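Aminopentol aminotransferase (Sphingopyxis macrogoltabida, PDB 6HBS) transfers the amino group of aminopentol, the hydrolysed form of fumonisin B1, to pyruvate with the help of pyridoxal 5'-phosphate, yielding 2-keto-HFB1 and alanine. Local coordinates at residues H25-L30 and F35-R40; I357-A362 and Q411-L416; A45-W48 and P54-D57; G368-H373 and T390-A395; T195-E200 and T339-M344. All blocks are in the same frame, centred on the assembly; numbering follows the deposited sequence.

Contact 1: H25-L30 and F35-R40; sequences HESTRL and FPQFFR
The carboxamide of Gln37 reads the backbone of Glu26 and Thr28, and hydrogen bonds carry most of the contact. Gln37 NE2 donates to Glu26 O at 2.9 Å; the N-H...O angle is 170°, and the acceptor lies almost exactly in the amide plane. Gln37 OE1 accepts from Thr28 N at 3.1 Å, the donor tilted out of the carbonyl plane. Thr28 OG1 adds a weak bond to Gln37 OE1 at 3.4 Å, its firmer partner being Arg11 of helix 5-17. One glutamine thus satisfies a backbone C=O and a backbone N-H two residues apart, which holds its amide from both ends. CG lies anti to the backbone N (chi1 -178°), and a bend at chi2 swings the amide onto the loop.

The loop it grips lies between helix 5-17 and strand 39-43 and includes an ST turn, in which Ser27 OG accepts from Arg29 N at 3.1 Å.

Van der Waals contact falls to threonine's methyl: Thr28 CG2 rests against Pro36 O (3.6 Å) and, more loosely, Phe35 CB (4.4 Å). At the start of the 25-30 segment, His25 ND1 is hydrogen-bonded to Thr285 OG1 of the second subunit.

Contact 2: I357-A362 and Q411-L416; sequences IGYAWA and QPHPIL
Tyr359 reaches out to His413 and Leu416 from helix 356-367, the helix that strand 370-371 follows in this class-III aminotransferase; the last modelled residues, an irregular segment after helix 386-405, fold back over it. The rings of Tyr359 and His413 are turned against each other at 64°, with centroids 5.8 Å apart, an oblique pair that is neither a stack nor a T. What touches most closely is not ring on ring: the CB methylene of His413 lies 3.6 Å from Tyr359 CE2, while His413 CD2 sits at the edge of the phenol, in its plane. With CG of His413 anti to the backbone N, the chi1 of -175° brings CD2 of the imidazole to that edge.

Leucine supplies the other apolar surface. One of its methyls, Leu416 CD2, comes obliquely to the hydroxyl-bearing end of the ring, 3.7 Å from Tyr359 CZ. Tyrosine suits this place because its ring can be buried between apolar groups while OH still finds a polar partner, the backbone O of Leu30.

The tail is also braced from within. Pro414 CD lies over one face of the His413 ring, offset toward the rim, and the chain then curls back until Leu416 N meets the imidazole edge. There Leu416 N donates to His413 ND1 at 3.2 Å, only 8° out of the ring plane.

Contact 3: A45-W48 and P54-D57; sequences ARIW and PYID
The indole of Trp48 carries Pro54 on one face: Pro54 CB stands 3.8 Å from the centroid of the five-membered ring, 28° off its normal, a CH-pi contact displaced toward the NE1 side. Proline suits the spot because its rigid ring holds the CB hydrogens over the indole. The guanidinium of Arg46 is used in a similar way. Its chain runs extended beside Ile56, pointing the same way, and Ile56 CG1 lies over one face of the planar group, 3.6 Å from Arg46 NH2. Its charge is answered by a salt bridge to Asp388.

Ile47 and Tyr55 occupy the other side of the sheet. Ile47 CG1 takes the position between the backbone N and the carbonyl carbon (chi1 60°), which brings it to 4.1 Å from Tyr55 CB. The branched side chain also spreads across the Asp57 carboxylate, with Ile47 CG2 3.9 Å from Asp57 OD2, an oxygen hydrogen-bonded to Tyr69. Shortened to an alanine, this residue would probably lose its packing on Tyr55 CB and leave a gap beside the Asp57 carboxylate.

Ile47 and Tyr55 form a hydrogen-bonded pair: Tyr55 N reaches Ile47 O at 2.8 Å and Ile47 N reaches Tyr55 O at 3.0 Å. Beyond it, Asp57 N donates to Ala45 O. With the non-hydrogen-bonded pairs Arg46-Ile56 and Trp48-Pro54 flanking it, this is the register of an antiparallel beta hairpin, the centre of a small four-stranded mixed sheet.

Contact 4: G368-H373 and T390-A395; sequences GGVYVH and TETLEA
Gly368 lies against Ala395: the two CA atoms are 4.7 Å apart and Gly368 O is 3.7 Å from Ala395 CB. A side chain at Gly368 would point straight at that methyl and collide with it, so the close approach of the loop to the helix calls for glycine on one side and is eased by the small alanine on the other. Gly369 follows with a positive phi of 75°. It is the C' residue of a Schellman motif that ends helix 356-367, where Val370 N bonds to Cys365 O and Gly369 N to Leu366 O; glycine adopts this backbone shape readily.

Val370 then opens the short strand and turns its side chain to the helix. Its two methyls divide the work. Val370 CG2, anti to the carbonyl carbon, sits in the notch between successive turns, 3.5 Å from Ala395 CB and 3.8 Å from Thr392 CA. Val370 CG1 lies anti to the backbone N (chi1 166°) and reaches Thr392 CG2 more loosely, at 4.2 Å. The valine and threonine side chains cross at about a right angle. A beta-branched valine fits both the extended backbone and the shallow groove. Thr392 offers its methyl to this apolar surface, while its OG1 is hydrogen-bonded to Tyr58 OH and to Asp388 O.

Helix 386-405 is thereby laid over the side of the small sheet that carries Arg46 and Ile56, near its end strand 370-371, which pairs with strand 54-57; Ile56 also packs on Thr392, and helix 310-332 touches Thr392 and Leu393 through Leu321.

Contact 5: T195-E200 and T339-M344; sequences TPFRHE and TGPAQM
Phe197 has its CG set between the backbone N and the carbonyl carbon (chi1 61°), a torsion that directs the ring at Pro341 and Met344. Met344 answers with CG anti to the carbonyl carbon and a bend at chi3 (48°), which curls its methyl round to the far end of the phenyl. Pro341 CD lies over one face, 3.9 Å from the centroid of the Phe197 ring, in a CH-pi contact offset toward the rim. On the opposite face His199 CD2 sits over the centre, so the phenyl is sandwiched. The edge is taken by sulfur: Met344 SD lies in the ring plane, 5.2 Å from the Phe197 centroid, a Met-aromatic contact, while Met344 CE is 3.6 Å from Phe197 CZ. A flexible thioether can follow the ring's rim.

His199 belongs to the pyridoxal phosphate pocket, so Phe197 backs a cofactor-contacting residue. Were the phenyl cut back to an alanine, Pro341 and His199 would probably face a gap and the imidazole lose its backing.

The short, weakly bonded strand about 197-198 pairs with strand 206-207, while the type I turn from Pro341 to Met344 links strands 336-339 and 346-349, with helix 310-332 packed beside Gln343.

How the contacts relate
From the N terminus, contact 1 closes a short loop ahead of strand 39-43, whose Arg40 N then pairs with Trp48 O to lead into the hairpin of contact 3. Contact 5 closes a far longer excursion, 195-200 to 339-344, at the cofactor pocket, through His199, and touches none of the others. Contact 2 opens next, on helix 356-367, and closes only at the last modelled residues, 411-416; contact 4 is nested inside its loop. No loops cross. Strand 370-371 joins contact 4 to contact 3 through backbone bonds with Ile56, while Arg29 O packs on His413 CE1 to join contacts 1 and 2. Contacts 1 to 4 thus tie the N-terminal segment, small sheet, late helices and tail together.

Contact 1: H25-L30 and F35-R40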
# COMPACT_ATOMS: atom_id res chain seq x y z
N HIS A 25 -0.05 -2.22 -14.17
CA HIS A 25 -0.04 -1.10 -15.09
C HIS A 25 1.32 -0.97 -15.83
O HIS A 25 1.33 -0.43 -16.92
CB HIS A 25 -0.45 0.21 -14.39
CG HIS A 25 0.53 0.76 -13.39
ND1 HIS A 25 0.52 0.39 -12.02
CD2 HIS A 25 1.49 1.71 -13.52
CE1 HIS A 25 1.48 1.06 -11.40
NE2 HIS A 25 2.10 1.88 -12.29
N GLU A 26 2.41 -1.46 -15.24
CA GLU A 26 3.75 -1.32 -15.77
C GLU A 26 4.15 -2.52 -16.62
O GLU A 26 5.26 -2.57 -17.11
CB GLU A 26 4.77 -1.08 -14.65
CG GLU A 26 4.58 0.26 -13.97
CD GLU A 26 5.67 0.70 -13.02
OE1 GLU A 26 6.68 -0.04 -12.86
OE2 GLU A 26 5.52 1.77 -12.41
N SER A 27 3.26 -3.49 -16.79
CA SER A 27 3.50 -4.59 -17.70
C SER A 27 3.50 -4.05 -19.14
O SER A 27 2.72 -3.17 -19.50
CB SER A 27 2.48 -5.72 -17.51
OG SER A 27 2.47 -6.58 -18.64
N THR A 28 4.41 -4.59 -19.94
CA THR A 28 4.54 -4.25 -21.36
C THR A 28 3.70 -5.18 -22.25
O THR A 28 3.86 -5.16 -23.45
CB THR A 28 6.02 -4.29 -21.78
OG1 THR A 28 6.49 -5.62 -21.59
CG2 THR A 28 6.87 -3.35 -20.97
N ARG A 29 2.77 -5.96 -21.67
CA ARG A 29 1.97 -6.94 -22.39
C ARG A 29 1.25 -6.32 -23.61
O ARG A 29 1.09 -6.99 -24.62
CB ARG A 29 0.94 -7.55 -21.43
CG ARG A 29 0.00 -8.56 -22.08
CD ARG A 29 -0.60 -9.52 -21.07
NE ARG A 29 -0.73 -10.83 -21.68
CZ ARG A 29 -1.76 -11.24 -22.42
NH1 ARG A 29 -1.65 -12.34 -23.14
NH2 ARG A 29 -2.90 -10.55 -22.43
N LEU A 30 0.76 -5.08 -23.48
CA LEU A 30 -0.04 -4.42 -24.52
C LEU A 30 0.78 -3.40 -25.32
O LEU A 30 0.17 -2.64 -26.08
CB LEU A 30 -1.23 -3.70 -23.86
CG LEU A 30 -2.23 -4.60 -23.14
CD1 LEU A 30 -3.34 -3.76 -22.50
CD2 LEU A 30 -2.82 -5.63 -24.10
N PHE A 35 9.55 -2.48 -26.42
CA PHE A 35 9.51 -1.81 -25.11
C PHE A 35 10.18 -2.72 -24.08
O PHE A 35 9.81 -3.88 -23.94
CB PHE A 35 8.08 -1.43 -24.72
CG PHE A 35 7.63 -0.12 -25.32
CD1 PHE A 35 7.15 -0.07 -26.62
CD2 PHE A 35 7.76 1.06 -24.62
CE1 PHE A 35 6.76 1.14 -27.19
CE2 PHE A 35 7.40 2.28 -25.19
CZ PHE A 35 6.90 2.31 -26.48
N PRO A 36 11.22 -2.22 -23.38
CA PRO A 36 11.82 -2.96 -22.26
C PRO A 36 10.88 -3.05 -21.04
O PRO A 36 10.19 -2.09 -20.70
CB PRO A 36 13.06 -2.13 -21.92
CG PRO A 36 12.69 -0.73 -22.31
CD PRO A 36 11.83 -0.90 -23.55
N GLN A 37 10.87 -4.23 -20.41
CA GLN A 37 10.09 -4.49 -19.18
C GLN A 37 10.89 -4.10 -17.92
O GLN A 37 10.34 -3.48 -17.01
CB GLN A 37 9.69 -5.96 -19.10
CG GLN A 37 8.84 -6.26 -17.86
CD GLN A 37 7.52 -5.53 -17.83
OE1 GLN A 37 6.49 -6.08 -18.25
NE2 GLN A 37 7.52 -4.30 -17.31
N PHE A 38 12.19 -4.45 -17.88
CA PHE A 38 13.04 -4.36 -16.71
C PHE A 38 14.12 -3.29 -16.89
O PHE A 38 14.77 -3.27 -17.91
CB PHE A 38 13.66 -5.73 -16.44
CG PHE A 38 12.63 -6.74 -16.02
CD1 PHE A 38 12.04 -6.65 -14.77
CD2 PHE A 38 12.21 -7.72 -16.90
CE1 PHE A 38 11.08 -7.56 -14.38
CE2 PHE A 38 11.24 -8.62 -16.52
CZ PHE A 38 10.69 -8.55 -15.25
N PHE A 39 14.35 -2.49 -15.85
CA PHE A 39 15.29 -1.37 -15.86
C PHE A 39 16.42 -1.57 -14.84
O PHE A 39 16.35 -2.45 -13.97
CB PHE A 39 14.55 -0.06 -15.62
CG PHE A 39 13.56 0.22 -16.71
CD1 PHE A 39 12.31 -0.40 -16.72
CD2 PHE A 39 13.90 1.05 -17.77
CE1 PHE A 39 11.43 -0.16 -17.76
CE2 PHE A 39 13.02 1.27 -18.82
CZ PHE A 39 11.78 0.68 -18.80
N ARG A 40 17.50 -0.78 -14.99
CA ARG A 40 18.66 -0.91 -14.11
C ARG A 40 18.81 0.33 -13.23
O ARG A 40 19.20 0.24 -12.04
CB ARG A 40 19.94 -1.23 -14.90
CG ARG A 40 21.01 -1.86 -14.01
CD ARG A 40 22.34 -2.13 -14.71
NE ARG A 40 23.09 -0.89 -14.85
CZ ARG A 40 23.85 -0.35 -13.91
NH1 ARG A 40 23.98 -0.94 -12.73
NH2 ARG A 40 24.50 0.78 -14.16

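Contact 2: I357-A362 and Q411-L416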
# COMPACT_ATOMS: atom_id res chain seq x y z
N ILE A 357 -0.60 2.99 -35.99
CA ILE A 357 0.31 4.10 -36.30
C ILE A 357 1.02 4.57 -35.02
O ILE A 357 2.23 4.76 -35.01
CB ILE A 357 -0.39 5.29 -36.97
CG1 ILE A 357 -1.16 4.88 -38.23
CG2 ILE A 357 0.63 6.37 -37.28
CD1 ILE A 357 -1.94 6.04 -38.86
N GLY A 358 0.23 4.81 -33.97
CA GLY A 358 0.71 5.26 -32.68
C GLY A 358 1.73 4.30 -32.08
O GLY A 358 2.73 4.74 -31.49
N TYR A 359 1.44 3.00 -32.20
CA TYR A 359 2.29 1.94 -31.69
C TYR A 359 3.63 2.01 -32.42
O TYR A 359 4.73 2.00 -31.79
CB TYR A 359 1.59 0.59 -31.81
CG TYR A 359 0.78 0.21 -30.60
CD1 TYR A 359 -0.09 1.11 -29.99
CD2 TYR A 359 0.92 -1.04 -30.01
CE1 TYR A 359 -0.84 0.76 -28.87
CE2 TYR A 359 0.21 -1.39 -28.87
CZ TYR A 359 -0.69 -0.50 -28.31
OH TYR A 359 -1.37 -0.84 -27.18
N ALA A 360 3.55 2.13 -33.74
CA ALA A 360 4.77 2.08 -34.57
C ALA A 360 5.65 3.31 -34.27
O ALA A 360 6.87 3.20 -34.14
CB ALA A 360 4.39 1.98 -36.03
N TRP A 361 5.01 4.47 -34.09
CA TRP A 361 5.70 5.73 -33.83
C TRP A 361 6.37 5.68 -32.45
O TRP A 361 7.50 6.07 -32.33
CB TRP A 361 4.70 6.89 -33.90
CG TRP A 361 5.31 8.23 -33.68
CD1 TRP A 361 6.07 8.95 -34.57
CD2 TRP A 361 5.19 9.04 -32.50
NE1 TRP A 361 6.45 10.14 -34.01
CE2 TRP A 361 5.94 10.22 -32.73
CE3 TRP A 361 4.58 8.87 -31.25
CZ2 TRP A 361 6.03 11.24 -31.78
CZ3 TRP A 361 4.65 9.87 -30.32
CH2 TRP A 361 5.40 11.03 -30.57
N ALA A 362 5.64 5.19 -31.44
CA ALA A 362 6.18 5.10 -30.09
C ALA A 362 7.40 4.17 -30.10
O ALA A 362 8.40 4.47 -29.49
CB ALA A 362 5.10 4.64 -29.11
N GLN A 411 1.02 -3.09 -38.77
CA GLN A 411 0.10 -4.10 -38.24
C GLN A 411 -0.41 -3.65 -36.88
O GLN A 411 0.36 -3.08 -36.11
CB GLN A 411 0.80 -5.44 -38.04
CG GLN A 411 1.42 -6.03 -39.30
CD GLN A 411 0.42 -6.92 -40.01
OE1 GLN A 411 -0.62 -6.46 -40.46
NE2 GLN A 411 0.75 -8.20 -40.09
N PRO A 412 -1.67 -3.96 -36.49
CA PRO A 412 -2.12 -3.74 -35.11
C PRO A 412 -1.44 -4.75 -34.17
O PRO A 412 -0.97 -5.79 -34.60
CB PRO A 412 -3.65 -3.97 -35.18
CG PRO A 412 -3.82 -4.94 -36.34
CD PRO A 412 -2.72 -4.57 -37.32
N HIS A 413 -1.38 -4.41 -32.88
CA HIS A 413 -0.85 -5.29 -31.86
C HIS A 413 -1.77 -6.51 -31.70
O HIS A 413 -2.97 -6.32 -31.49
CB HIS A 413 -0.71 -4.48 -30.57
CG HIS A 413 -0.06 -5.23 -29.46
ND1 HIS A 413 -0.75 -6.14 -28.69
CD2 HIS A 413 1.22 -5.20 -29.01
CE1 HIS A 413 0.08 -6.64 -27.79
NE2 HIS A 413 1.30 -6.08 -27.96
N PRO A 414 -1.28 -7.77 -31.79
CA PRO A 414 -2.15 -8.95 -31.76
C PRO A 414 -3.09 -9.02 -30.54
O PRO A 414 -4.32 -9.11 -30.70
CB PRO A 414 -1.20 -10.17 -31.75
CG PRO A 414 0.18 -9.59 -31.40
CD PRO A 414 0.14 -8.15 -31.90
N ILE A 415 -2.50 -8.96 -29.34
CA ILE A 415 -3.24 -9.07 -28.07
C ILE A 415 -4.29 -7.95 -28.01
O ILE A 415 -5.41 -8.18 -27.54
CB ILE A 415 -2.29 -9.08 -26.84
CG1 ILE A 415 -1.39 -10.32 -26.82
CG2 ILE A 415 -3.08 -8.93 -25.54
CD1 ILE A 415 0.06 -10.07 -27.22
N LEU A 416 -3.93 -6.76 -28.50
CA LEU A 416 -4.86 -5.63 -28.63
C LEU A 416 -5.64 -5.76 -29.95
O LEU A 416 -6.61 -6.50 -30.05
CB LEU A 416 -4.04 -4.33 -28.59
CG LEU A 416 -4.83 -3.05 -28.85
CD1 LEU A 416 -5.54 -2.61 -27.59
CD2 LEU A 416 -3.92 -1.96 -29.35

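Contact 3: A45-W48 and P54-D57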
# COMPACT_ATOMS: atom_id res chain seq x y z
N ALA A 45 15.67 12.99 -15.68
CA ALA A 45 14.54 12.67 -16.54
C ALA A 45 14.85 11.43 -17.39
O ALA A 45 14.19 11.20 -18.38
CB ALA A 45 14.20 13.85 -17.43
N ARG A 46 15.82 10.62 -16.97
CA ARG A 46 16.23 9.48 -17.73
C ARG A 46 16.08 8.18 -16.94
O ARG A 46 16.32 8.14 -15.74
CB ARG A 46 17.70 9.64 -18.16
CG ARG A 46 17.89 10.57 -19.35
CD ARG A 46 19.36 10.78 -19.73
NE ARG A 46 19.49 11.50 -21.00
CZ ARG A 46 19.11 12.76 -21.19
NH1 ARG A 46 18.66 13.49 -20.18
NH2 ARG A 46 19.15 13.28 -22.41
N ILE A 47 15.81 7.10 -17.67
CA ILE A 47 15.88 5.73 -17.19
C ILE A 47 16.81 4.96 -18.12
O ILE A 47 16.93 5.32 -19.29
CB ILE A 47 14.49 5.06 -17.17
CG1 ILE A 47 13.86 5.01 -18.56
CG2 ILE A 47 13.61 5.73 -16.15
CD1 ILE A 47 12.37 4.64 -18.57
N TRP A 48 17.42 3.89 -17.60
CA TRP A 48 18.24 2.95 -18.35
C TRP A 48 17.66 1.55 -18.19
O TRP A 48 17.38 1.14 -17.04
CB TRP A 48 19.68 2.97 -17.84
CG TRP A 48 20.50 4.18 -18.19
CD1 TRP A 48 21.46 4.23 -19.15
CD2 TRP A 48 20.50 5.48 -17.56
NE1 TRP A 48 22.04 5.46 -19.18
CE2 TRP A 48 21.47 6.25 -18.23
CE3 TRP A 48 19.76 6.08 -16.55
CZ2 TRP A 48 21.71 7.58 -17.92
CZ3 TRP A 48 20.00 7.40 -16.23
CH2 TRP A 48 20.97 8.14 -16.90
N PRO A 54 19.80 4.21 -22.54
CA PRO A 54 19.12 5.32 -21.88
C PRO A 54 17.88 5.78 -22.66
O PRO A 54 17.84 5.68 -23.89
CB PRO A 54 20.20 6.42 -21.87
CG PRO A 54 20.98 6.16 -23.14
CD PRO A 54 20.96 4.66 -23.32
N TYR A 55 16.89 6.28 -21.93
CA TYR A 55 15.70 6.88 -22.51
C TYR A 55 15.35 8.13 -21.72
O TYR A 55 15.29 8.10 -20.47
CB TYR A 55 14.47 5.96 -22.49
CG TYR A 55 14.70 4.58 -23.04
CD1 TYR A 55 15.16 3.57 -22.21
CD2 TYR A 55 14.52 4.29 -24.38
CE1 TYR A 55 15.41 2.30 -22.71
CE2 TYR A 55 14.79 3.03 -24.90
CZ TYR A 55 15.20 2.03 -24.05
OH TYR A 55 15.44 0.76 -24.49
N ILE A 56 15.06 9.21 -22.45
CA ILE A 56 14.40 10.33 -21.85
C ILE A 56 12.96 9.87 -21.54
O ILE A 56 12.24 9.43 -22.44
CB ILE A 56 14.44 11.58 -22.75
CG1 ILE A 56 15.88 11.97 -23.11
CG2 ILE A 56 13.72 12.72 -22.07
CD1 ILE A 56 15.97 13.00 -24.23
N ASP A 57 12.57 9.99 -20.26
CA ASP A 57 11.41 9.27 -19.76
C ASP A 57 10.17 10.18 -19.69
O ASP A 57 10.09 11.00 -18.80
CB ASP A 57 11.76 8.66 -18.40
CG ASP A 57 10.58 8.05 -17.66
OD1 ASP A 57 9.67 7.53 -18.34
OD2 ASP A 57 10.55 8.20 -16.43

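Contact 4: G368-H373 and T390-A395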
# COMPACT_ATOMS: atom_id res chain seq x y z
N GLY A 368 15.57 6.18 -30.76
CA GLY A 368 16.19 7.47 -30.58
C GLY A 368 16.36 7.81 -29.12
O GLY A 368 16.65 8.94 -28.81
N GLY A 369 16.14 6.85 -28.22
CA GLY A 369 16.36 7.11 -26.81
C GLY A 369 15.28 7.97 -26.17
O GLY A 369 15.57 8.76 -25.30
N VAL A 370 14.02 7.77 -26.57
CA VAL A 370 12.89 8.47 -25.99
C VAL A 370 11.84 7.42 -25.64
O VAL A 370 11.59 6.54 -26.44
CB VAL A 370 12.32 9.51 -26.97
CG1 VAL A 370 10.96 10.04 -26.57
CG2 VAL A 370 13.31 10.63 -27.19
N TYR A 371 11.29 7.51 -24.42
CA TYR A 371 10.21 6.65 -23.99
C TYR A 371 8.93 7.48 -23.97
O TYR A 371 8.72 8.28 -23.07
CB TYR A 371 10.49 6.04 -22.62
CG TYR A 371 9.64 4.85 -22.24
CD1 TYR A 371 8.26 4.97 -22.03
CD2 TYR A 371 10.20 3.60 -22.06
CE1 TYR A 371 7.48 3.88 -21.67
CE2 TYR A 371 9.44 2.49 -21.68
CZ TYR A 371 8.08 2.64 -21.48
OH TYR A 371 7.34 1.56 -21.12
N VAL A 372 8.06 7.22 -24.94
CA VAL A 372 6.72 7.78 -25.00
C VAL A 372 5.72 6.63 -25.13
O VAL A 372 6.08 5.50 -25.49
CB VAL A 372 6.57 8.75 -26.19
CG1 VAL A 372 7.33 10.04 -25.97
CG2 VAL A 372 6.94 8.09 -27.51
N HIS A 373 4.45 6.91 -24.83
CA HIS A 373 3.47 5.88 -24.62
C HIS A 373 2.32 6.04 -25.60
O HIS A 373 1.76 7.12 -25.70
CB HIS A 373 2.97 5.90 -23.17
CG HIS A 373 2.36 4.60 -22.73
ND1 HIS A 373 1.23 4.05 -23.32
CD2 HIS A 373 2.67 3.79 -21.70
CE1 HIS A 373 0.94 2.92 -22.72
NE2 HIS A 373 1.81 2.73 -21.72
N THR A 390 14.91 19.26 -26.93
CA THR A 390 15.52 19.34 -28.25
C THR A 390 15.86 17.95 -28.75
O THR A 390 15.53 17.62 -29.90
CB THR A 390 16.76 20.24 -28.26
OG1 THR A 390 16.35 21.53 -27.84
CG2 THR A 390 17.38 20.37 -29.62
N GLU A 391 16.51 17.14 -27.91
CA GLU A 391 16.92 15.80 -28.29
C GLU A 391 15.69 14.90 -28.49
O GLU A 391 15.69 13.99 -29.34
CB GLU A 391 17.89 15.20 -27.26
CG GLU A 391 19.32 15.66 -27.45
CD GLU A 391 19.86 15.50 -28.87
OE1 GLU A 391 19.91 14.36 -29.37
OE2 GLU A 391 20.15 16.54 -29.50
N THR A 392 14.63 15.14 -27.71
CA THR A 392 13.41 14.36 -27.89
C THR A 392 12.90 14.55 -29.33
O THR A 392 12.52 13.60 -30.02
CB THR A 392 12.38 14.77 -26.83
OG1 THR A 392 12.91 14.38 -25.56
CG2 THR A 392 11.03 14.16 -27.09
N LEU A 393 12.88 15.81 -29.75
CA LEU A 393 12.28 16.22 -31.02
C LEU A 393 13.12 15.73 -32.20
O LEU A 393 12.55 15.43 -33.23
CB LEU A 393 12.06 17.73 -31.03
CG LEU A 393 10.91 18.24 -30.18
CD1 LEU A 393 11.00 19.76 -30.01
CD2 LEU A 393 9.54 17.86 -30.74
N GLU A 394 14.43 15.53 -32.01
CA GLU A 394 15.22 14.85 -33.05
C GLU A 394 14.78 13.39 -33.19
O GLU A 394 14.68 12.86 -34.29
CB GLU A 394 16.72 14.87 -32.74
CG GLU A 394 17.26 16.24 -32.35
CD GLU A 394 18.18 16.96 -33.33
OE1 GLU A 394 19.06 17.72 -32.86
OE2 GLU A 394 17.99 16.78 -34.56
N ALA A 395 14.48 12.73 -32.05
CA ALA A 395 14.04 11.34 -32.05
C ALA A 395 12.66 11.21 -32.68
O ALA A 395 12.41 10.28 -33.46
CB ALA A 395 14.04 10.80 -30.65

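Contact 5: T195-E200 and T339-M344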
# COMPACT_ATOMS: atom_id res chain seq x y z
N THR A 195 -12.17 12.67 -11.12
CA THR A 195 -10.82 13.08 -11.48
C THR A 195 -10.90 14.51 -12.00
O THR A 195 -11.94 14.97 -12.48
CB THR A 195 -10.19 12.13 -12.50
OG1 THR A 195 -10.88 12.12 -13.75
CG2 THR A 195 -10.09 10.73 -11.96
N PRO A 196 -9.83 15.31 -11.86
CA PRO A 196 -9.92 16.73 -12.16
C PRO A 196 -9.91 17.05 -13.66
O PRO A 196 -10.30 18.14 -14.03
CB PRO A 196 -8.71 17.36 -11.45
CG PRO A 196 -7.73 16.22 -11.29
CD PRO A 196 -8.53 14.93 -11.27
N PHE A 197 -9.48 16.09 -14.48
CA PHE A 197 -9.79 16.10 -15.92
C PHE A 197 -9.95 14.64 -16.36
O PHE A 197 -9.73 13.71 -15.55
CB PHE A 197 -8.74 16.90 -16.71
CG PHE A 197 -7.31 16.45 -16.65
CD1 PHE A 197 -6.46 16.88 -15.64
CD2 PHE A 197 -6.80 15.64 -17.66
CE1 PHE A 197 -5.13 16.48 -15.63
CE2 PHE A 197 -5.46 15.24 -17.65
CZ PHE A 197 -4.64 15.64 -16.62
N ARG A 198 -10.34 14.42 -17.62
CA ARG A 198 -10.47 13.09 -18.16
C ARG A 198 -9.08 12.60 -18.57
O ARG A 198 -8.47 13.16 -19.52
CB ARG A 198 -11.41 13.06 -19.36
CG ARG A 198 -11.66 11.66 -19.90
CD ARG A 198 -12.48 10.83 -18.93
NE ARG A 198 -12.83 9.54 -19.51
CZ ARG A 198 -13.61 8.64 -18.93
NH1 ARG A 198 -13.97 8.80 -17.66
NH2 ARG A 198 -14.01 7.61 -19.64
N HIS A 199 -8.56 11.59 -17.84
CA HIS A 199 -7.23 11.04 -18.07
C HIS A 199 -7.30 9.52 -18.02
O HIS A 199 -7.03 8.90 -16.98
CB HIS A 199 -6.17 11.67 -17.14
CG HIS A 199 -6.47 11.72 -15.67
ND1 HIS A 199 -6.81 10.60 -14.92
CD2 HIS A 199 -6.38 12.74 -14.78
CE1 HIS A 199 -6.96 10.96 -13.65
NE2 HIS A 199 -6.69 12.27 -13.53
N GLU A 200 -7.68 8.91 -19.16
CA GLU A 200 -7.84 7.46 -19.22
C GLU A 200 -7.15 6.89 -20.46
O GLU A 200 -6.97 7.60 -21.46
CB GLU A 200 -9.33 7.08 -19.23
CG GLU A 200 -10.07 7.61 -18.00
CD GLU A 200 -9.56 7.11 -16.66
OE1 GLU A 200 -9.75 7.80 -15.63
OE2 GLU A 200 -9.01 6.01 -16.64
N THR A 339 -3.79 15.92 -26.47
CA THR A 339 -4.92 16.31 -25.64
C THR A 339 -4.53 16.32 -24.17
O THR A 339 -3.56 15.70 -23.76
CB THR A 339 -6.13 15.39 -25.90
OG1 THR A 339 -5.80 14.03 -25.62
CG2 THR A 339 -6.61 15.51 -27.34
N GLY A 340 -5.36 17.02 -23.40
CA GLY A 340 -5.12 17.34 -22.03
C GLY A 340 -3.98 18.34 -21.88
O GLY A 340 -3.39 18.82 -22.84
N PRO A 341 -3.60 18.66 -20.63
CA PRO A 341 -2.55 19.63 -20.37
C PRO A 341 -1.24 19.15 -21.01
O PRO A 341 -0.94 17.97 -20.99
CB PRO A 341 -2.43 19.64 -18.84
CG PRO A 341 -3.66 18.94 -18.35
CD PRO A 341 -4.04 17.94 -19.42
N ALA A 342 -0.44 20.09 -21.53
CA ALA A 342 0.82 19.75 -22.19
C ALA A 342 1.78 19.06 -21.21
O ALA A 342 2.62 18.28 -21.65
CB ALA A 342 1.48 20.98 -22.77
N GLN A 343 1.66 19.35 -19.90
CA GLN A 343 2.53 18.71 -18.86
C GLN A 343 2.08 17.27 -18.50
O GLN A 343 2.79 16.57 -17.75
CB GLN A 343 2.58 19.60 -17.61
CG GLN A 343 1.28 19.74 -16.81
CD GLN A 343 0.41 20.92 -17.19
OE1 GLN A 343 0.36 21.29 -18.35
NE2 GLN A 343 -0.29 21.50 -16.21
N MET A 344 0.88 16.85 -18.93
CA MET A 344 0.41 15.47 -18.76
C MET A 344 -0.28 15.04 -20.05
O MET A 344 -1.49 14.80 -20.05
CB MET A 344 -0.60 15.32 -17.62
CG MET A 344 -0.00 15.57 -16.28
SD MET A 344 -1.16 15.35 -14.89
CE MET A 344 -1.95 13.78 -15.21